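Side-chain contact in polyprenyl synthetase (Nonlabens dokdonensis, PDB 6KD7), which probably transfers prenyl units to build geranylgeranyl pyrophosphate, using magnesium ions as cofactor: residues A[79-84]-A[102-107]. Numbering follows the deposited sequence.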
ATOM      1  N   ASP A  79     -14.910  17.557  -9.091  1.00 21.12           N
ATOM      2  CA  ASP A  79     -15.769  16.356  -9.009  1.00 23.57           C
ATOM      3  C   ASP A  79     -15.012  15.115  -9.484  1.00 23.95           C
ATOM      4  O   ASP A  79     -15.137  14.094  -8.845  1.00 22.36           O
ATOM      5  CB  ASP A  79     -17.055  16.519  -9.802  1.00 32.10           C
ATOM      6  CG  ASP A  79     -17.971  15.360  -9.502  1.00 46.19           C
ATOM      7  OD1 ASP A  79     -18.489  15.316  -8.388  1.00 56.82           O
ATOM      8  OD2 ASP A  79     -18.087  14.483 -10.350  1.00 49.97           O
ATOM      9  N   ASP A  80     -14.259  15.234 -10.572  1.00 25.61           N
ATOM     10  CA  ASP A  80     -13.462  14.104 -11.094  1.00 24.31           C
ATOM     11  C   ASP A  80     -12.466  13.660 -10.003  1.00 24.25           C
ATOM     12  O   ASP A  80     -12.244  12.470  -9.869  1.00 22.15           O
ATOM     13  CB  ASP A  80     -12.734  14.490 -12.374  1.00 20.75           C
ATOM     14  CG  ASP A  80     -13.573  14.544 -13.639  1.00 20.58           C
ATOM     15  OD1 ASP A  80     -14.672  13.936 -13.672  1.00 21.09           O
ATOM     16  OD2 ASP A  80     -13.077  15.206 -14.615  1.00 22.23           O
ATOM     17  N   ILE A  81     -11.860  14.577  -9.266  1.00 21.77           N
ATOM     18  CA  ILE A  81     -10.956  14.231  -8.140  1.00 23.62           C
ATOM     19  C   ILE A  81     -11.796  13.496  -7.089  1.00 23.70           C
ATOM     20  O   ILE A  81     -11.485  12.378  -6.754  1.00 29.08           O
ATOM     21  CB  ILE A  81     -10.263  15.444  -7.513  1.00 24.12           C
ATOM     22  CG1 ILE A  81      -9.348  16.175  -8.471  1.00 25.31           C
ATOM     23  CG2 ILE A  81      -9.506  15.036  -6.259  1.00 27.09           C
ATOM     24  CD1 ILE A  81      -8.950  17.547  -7.945  1.00 26.00           C
ATOM     25  N   MET A  82     -12.853  14.115  -6.598  1.00 24.93           N
ATOM     26  CA  MET A  82     -13.629  13.532  -5.475  1.00 27.98           C
ATOM     27  C   MET A  82     -14.257  12.191  -5.864  1.00 31.12           C
ATOM     28  O   MET A  82     -14.465  11.373  -4.990  1.00 26.82           O
ATOM     29  CB  MET A  82     -14.660  14.534  -4.960  1.00 24.43           C
ATOM     30  CG  MET A  82     -14.003  15.830  -4.551  1.00 26.64           C
ATOM     31  SD  MET A  82     -15.111  16.982  -3.761  1.00 28.79           S
ATOM     32  CE  MET A  82     -16.025  17.573  -5.176  1.00 27.76           C
ATOM     33  N   ASP A  83     -14.570  11.999  -7.139  1.00 28.35           N
ATOM     34  CA  ASP A  83     -15.215  10.742  -7.591  1.00 30.86           C
ATOM     35  C   ASP A  83     -14.164   9.755  -8.105  1.00 28.59           C
ATOM     36  O   ASP A  83     -14.550   8.678  -8.511  1.00 29.25           O
ATOM     37  CB  ASP A  83     -16.315  11.029  -8.610  1.00 42.58           C
ATOM     38  CG  ASP A  83     -17.256   9.859  -8.813  1.00 57.51           C
ATOM     39  OD1 ASP A  83     -17.920   9.472  -7.856  1.00 66.21           O
ATOM     40  OD2 ASP A  83     -17.317   9.352  -9.932  1.00 54.97           O
ATOM     41  N   ALA A  84     -12.889  10.131  -8.078  1.00 28.29           N
ATOM     42  CA  ALA A  84     -11.803   9.261  -8.581  1.00 30.68           C
ATOM     43  C   ALA A  84     -12.095   8.839 -10.029  1.00 30.17           C
ATOM     44  O   ALA A  84     -12.025   7.656 -10.322  1.00 31.81           O
ATOM     45  CB  ALA A  84     -11.554   8.092  -7.659  1.00 30.09           C
ATOM     46  N   THR A 102      -2.703  19.604  -8.612  1.00 24.87           N
ATOM     47  CA  THR A 102      -2.954  20.403  -9.820  1.00 23.81           C
ATOM     48  C   THR A 102      -4.458  20.531  -9.972  1.00 22.22           C
ATOM     49  O   THR A 102      -4.946  21.601 -10.268  1.00 24.00           O
ATOM     50  CB  THR A 102      -2.271  19.795 -11.047  1.00 24.21           C
ATOM     51  OG1 THR A 102      -0.857  19.821 -10.818  1.00 25.96           O
ATOM     52  CG2 THR A 102      -2.637  20.524 -12.312  1.00 22.67           C
ATOM     53  N   GLY A 103      -5.174  19.442  -9.852  1.00 21.06           N
ATOM     54  CA  GLY A 103      -6.637  19.518  -9.974  1.00 21.02           C
ATOM     55  C   GLY A 103      -7.220  20.474  -8.935  1.00 21.96           C
ATOM     56  O   GLY A 103      -8.169  21.197  -9.263  1.00 20.75           O
ATOM     57  N   ILE A 104      -6.733  20.439  -7.697  1.00 19.90           N
ATOM     58  CA  ILE A 104      -7.328  21.256  -6.600  1.00 22.02           C
ATOM     59  C   ILE A 104      -7.063  22.729  -6.949  1.00 19.82           C
ATOM     60  O   ILE A 104      -7.995  23.490  -7.113  1.00 21.00           O
ATOM     61  CB  ILE A 104      -6.766  20.870  -5.227  1.00 22.90           C
ATOM     62  CG1 ILE A 104      -7.251  19.465  -4.821  1.00 23.86           C
ATOM     63  CG2 ILE A 104      -7.152  21.940  -4.204  1.00 23.12           C
ATOM     64  CD1 ILE A 104      -6.561  18.939  -3.574  1.00 22.10           C
ATOM     65  N   LEU A 105      -5.823  23.070  -7.198  1.00 21.01           N
ATOM     66  CA  LEU A 105      -5.383  24.470  -7.361  1.00 21.59           C
ATOM     67  C   LEU A 105      -5.911  25.035  -8.678  1.00 24.78           C
ATOM     68  O   LEU A 105      -6.404  26.177  -8.659  1.00 24.29           O
ATOM     69  CB  LEU A 105      -3.860  24.513  -7.337  1.00 21.89           C
ATOM     70  CG  LEU A 105      -3.280  25.912  -7.449  1.00 22.67           C
ATOM     71  CD1 LEU A 105      -3.715  26.744  -6.234  1.00 24.96           C
ATOM     72  CD2 LEU A 105      -1.776  25.837  -7.520  1.00 22.35           C
ATOM     73  N   THR A 106      -5.801  24.295  -9.793  1.00 23.03           N
ATOM     74  CA  THR A 106      -6.316  24.788 -11.092  1.00 21.20           C
ATOM     75  C   THR A 106      -7.819  24.990 -10.975  1.00 20.82           C
ATOM     76  O   THR A 106      -8.340  25.963 -11.549  1.00 21.04           O
ATOM     77  CB  THR A 106      -5.921  23.870 -12.246  1.00 21.71           C
ATOM     78  OG1 THR A 106      -4.506  24.028 -12.303  1.00 22.20           O
ATOM     79  CG2 THR A 106      -6.547  24.273 -13.545  1.00 21.79           C
ATOM     80  N   GLY A 107      -8.533  24.103 -10.306  1.00 19.90           N
ATOM     81  CA  GLY A 107      -9.991  24.302 -10.205  1.00 20.36           C
ATOM     82  C   GLY A 107     -10.300  25.607  -9.450  1.00 22.79           C
ATOM     83  O   GLY A 107     -11.256  26.341  -9.811  1.00 20.69           O
TER
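I81 meets G103 and I104 between helices 58-82 and 100-116 in the mainly helical fold of the polyprenyl synthase family, where I81 sits inside the aspartate-rich DDxxD motif (residues 79-83). The pairing is a worked example of a glycine letting a branched side chain reach the backbone of the facing helix. The CB of I81 points toward helix 100-116, and CD1 is anti to CA (chi2 166°), so the side chain is extended and its terminal methyl sits over the face of the peptide joining G103 to I104, almost directly above the carbonyl carbon. CD1 lies 3.5 Å from G103 C and 3.7 Å from I104 N. With no side chain at G103, the methyl of I81 comes down on the bare backbone.

I104 touches from the flank. Its CB does not face I81, yet CG1, lying beside its own backbone N (chi1 -69°), lies beside the methyl of I81. Around them, H95 of helix 94-97 also packs on I81. I104 of the second subunit packs on I81, and H78 of that subunit packs on I104 of this chain. D80, just before I81, is salt-bridged to R88 of the pyrophosphate pocket. Within the chain, I81 CD1 lies 4.0 Å from I104 CG1.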